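Cortical-lytic enzyme (Clostridium perfringens, PDB 5JIP) is a spore cortex-lytic muramidase of glycoside hydrolase family 25 that takes part in hydrolysing cortical peptidoglycan during spore germination, probably by lysozyme-type cleavage. Local coordinates at residues S299-D304 with K311-Y316. Residues are numbered along the deposited sequence; the frame is centred on the assembly and turned at random.
With MG (magnesium ion), chain E.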
loop_
_atom_site.group_PDB
_atom_site.type_symbol
_atom_site.label_atom_id
_atom_site.label_comp_id
_atom_site.label_asym_id
_atom_site.label_seq_id
_atom_site.Cartn_x
_atom_site.Cartn_y
_atom_site.Cartn_z
ATOM N N SER A 299 11.912 -9.925 12.676
ATOM C CA SER A 299 12.079 -10.038 11.234
ATOM C C SER A 299 11.132 -9.078 10.524
ATOM O O SER A 299 10.116 -8.639 11.077
ATOM C CB SER A 299 11.838 -11.464 10.736
ATOM O OG SER A 299 10.545 -11.883 11.077
ATOM N N ILE A 300 11.460 -8.780 9.274
ATOM C CA ILE A 300 10.704 -7.779 8.542
ATOM C C ILE A 300 10.711 -8.114 7.059
ATOM O O ILE A 300 11.672 -8.684 6.535
ATOM C CB ILE A 300 11.291 -6.380 8.817
ATOM C CG1 ILE A 300 10.370 -5.277 8.288
ATOM C CG2 ILE A 300 12.701 -6.278 8.216
ATOM C CD1 ILE A 300 10.772 -3.877 8.686
ATOM N N GLU A 301 9.623 -7.731 6.380
ATOM C CA GLU A 301 9.526 -7.778 4.930
ATOM C C GLU A 301 8.953 -6.461 4.415
ATOM O O GLU A 301 8.047 -5.877 5.022
ATOM C CB GLU A 301 8.647 -8.960 4.472
ATOM C CG GLU A 301 7.168 -8.838 4.916
ATOM C CD GLU A 301 6.378 -10.123 4.748
ATOM O OE1 GLU A 301 6.982 -11.172 4.409
ATOM O OE2 GLU A 301 5.131 -10.083 4.978
ATOM N N ALA A 302 9.492 -5.995 3.296
ATOM C CA ALA A 302 8.845 -4.935 2.545
ATOM C C ALA A 302 7.793 -5.533 1.617
ATOM O O ALA A 302 7.845 -6.712 1.265
ATOM C CB ALA A 302 9.864 -4.143 1.742
ATOM N N PHE A 303 6.815 -4.710 1.223
ATOM C CA PHE A 303 5.908 -5.124 0.154
ATOM C C PHE A 303 5.590 -3.915 -0.712
ATOM O O PHE A 303 5.726 -2.766 -0.278
ATOM C CB PHE A 303 4.609 -5.801 0.671
ATOM C CG PHE A 303 3.780 -4.976 1.634
ATOM C CD1 PHE A 303 2.831 -4.061 1.175
ATOM C CD2 PHE A 303 3.909 -5.163 3.002
ATOM C CE1 PHE A 303 2.057 -3.324 2.073
ATOM C CE2 PHE A 303 3.134 -4.454 3.895
ATOM C CZ PHE A 303 2.209 -3.524 3.445
ATOM N N ASP A 304 5.206 -4.181 -1.962
ATOM C CA ASP A 304 5.016 -3.124 -2.944
ATOM C C ASP A 304 3.531 -2.988 -3.295
ATOM O O ASP A 304 2.677 -3.700 -2.774
ATOM C CB ASP A 304 5.912 -3.353 -4.170
ATOM C CG ASP A 304 5.588 -4.626 -4.946
ATOM O OD1 ASP A 304 4.509 -5.224 -4.756
ATOM O OD2 ASP A 304 6.443 -5.014 -5.772
ATOM N N LYS A 311 11.849 -11.176 -0.899
ATOM C CA LYS A 311 12.009 -12.623 -0.998
ATOM C C LYS A 311 12.396 -13.215 0.345
ATOM O O LYS A 311 11.895 -14.278 0.736
ATOM C CB LYS A 311 13.057 -12.965 -2.049
ATOM C CG LYS A 311 13.172 -14.465 -2.327
ATOM C CD LYS A 311 14.233 -14.751 -3.417
ATOM C CE LYS A 311 14.328 -16.242 -3.739
ATOM N NZ LYS A 311 15.060 -16.963 -2.684
ATOM N N GLU A 312 13.284 -12.538 1.061
ATOM C CA GLU A 312 13.756 -12.972 2.362
ATOM C C GLU A 312 13.371 -11.938 3.418
ATOM O O GLU A 312 13.344 -10.731 3.156
ATOM C CB GLU A 312 15.292 -13.171 2.362
ATOM C CG GLU A 312 15.833 -14.064 1.214
ATOM C CD GLU A 312 15.343 -15.516 1.251
ATOM O OE1 GLU A 312 14.732 -15.942 2.260
ATOM O OE2 GLU A 312 15.571 -16.244 0.253
ATOM N N ARG A 313 13.094 -12.424 4.622
ATOM C CA ARG A 313 12.862 -11.552 5.772
ATOM C C ARG A 313 14.175 -11.316 6.505
ATOM O O ARG A 313 14.746 -12.241 7.087
ATOM C CB ARG A 313 11.833 -12.159 6.706
ATOM C CG ARG A 313 10.461 -12.205 6.108
ATOM C CD ARG A 313 9.471 -12.683 7.113
ATOM N NE ARG A 313 8.126 -12.697 6.557
ATOM C CZ ARG A 313 7.103 -13.328 7.109
ATOM N NH1 ARG A 313 7.265 -13.977 8.255
ATOM N NH2 ARG A 313 5.918 -13.296 6.515
ATOM N N THR A 314 14.643 -10.077 6.486
ATOM C CA THR A 314 15.808 -9.701 7.270
ATOM C C THR A 314 15.507 -9.902 8.746
ATOM O O THR A 314 14.406 -9.608 9.218
ATOM C CB THR A 314 16.174 -8.250 6.993
ATOM O OG1 THR A 314 16.438 -8.071 5.591
ATOM C CG2 THR A 314 17.397 -7.829 7.797
ATOM N N GLU A 315 16.493 -10.419 9.476
ATOM C CA GLU A 315 16.333 -10.818 10.867
ATOM C C GLU A 315 17.285 -10.038 11.760
ATOM O O GLU A 315 18.381 -9.652 11.344
ATOM C CB GLU A 315 16.666 -12.290 11.105
ATOM C CG GLU A 315 15.818 -13.273 10.429
ATOM C CD GLU A 315 16.317 -14.679 10.707
ATOM O OE1 GLU A 315 17.348 -14.821 11.417
ATOM O OE2 GLU A 315 15.677 -15.631 10.232
ATOM N N TYR A 316 16.863 -9.858 13.009
ATOM C CA TYR A 316 17.711 -9.309 14.057
ATOM C C TYR A 316 17.400 -10.078 15.336
ATOM O O TYR A 316 16.255 -10.071 15.792
ATOM C CB TYR A 316 17.472 -7.808 14.234
ATOM C CG TYR A 316 18.434 -7.181 15.204
ATOM C CD1 TYR A 316 18.206 -7.243 16.563
ATOM C CD2 TYR A 316 19.580 -6.565 14.759
ATOM C CE1 TYR A 316 19.099 -6.689 17.461
ATOM C CE2 TYR A 316 20.471 -5.995 15.641
ATOM C CZ TYR A 316 20.225 -6.062 16.997
ATOM O OH TYR A 316 21.113 -5.513 17.899
HETATM MG MG MG E . 7.616 -4.067 -7.200
HETATM O O HOH W 1 9.926 -14.311 9.985
HETATM O O HOH W 2 6.109 -4.837 -8.450
HETATM O O HOH W 3 9.125 -3.418 -5.844
#
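Strands 299-304 and 314-316 run antiparallel, their axes 155° apart; within these segments the pairing is at the Ser299 end. Ile300 and Thr314 form a hydrogen-bonded pair in which Ile300 N donates to Thr314 O (3.1 Å), a bent bond (138° at the hydrogen) lying in the carbonyl plane; Ser299 and Glu315 make the adjoining non-hydrogen-bonded pair. Arg313 CA, still in loop, makes a CA-H...O contact with Ile300 O (3.2 Å). The segments belong to the hairpin of strands 296-304 and 314-318, the chain's last two, with 314-318 outermost in a four-stranded antiparallel sheet separate from the TIM-barrel-clan fold. On the face with Ser299, the extended Arg313 chain lies alongside Glu301 and grips OE1 side-on with two nitrogens: NE at 2.9 Å and NH2 at 3.2 Å from Glu301 OE1. The guanidinium edge meets OE1 from above the carboxylate, the planes 75° apart. Arg143 makes a second salt bridge to Glu301 OE1, Asn263 hydrogen-bonds Glu301 OE2, and Phe265 makes a cation-pi contact with Arg313. A water joins Arg313 NH1 to Ser299 OG. On the other face Ile300 CG2 rests 4.2 Å from Thr314 CB, while Thr314 OG1 hydrogen-bonds Val235 O. Beyond the pairing, Asp304 OD2 binds magnesium at 2.1 Å; Asp227, Met230, Asp258 and two waters complete the site.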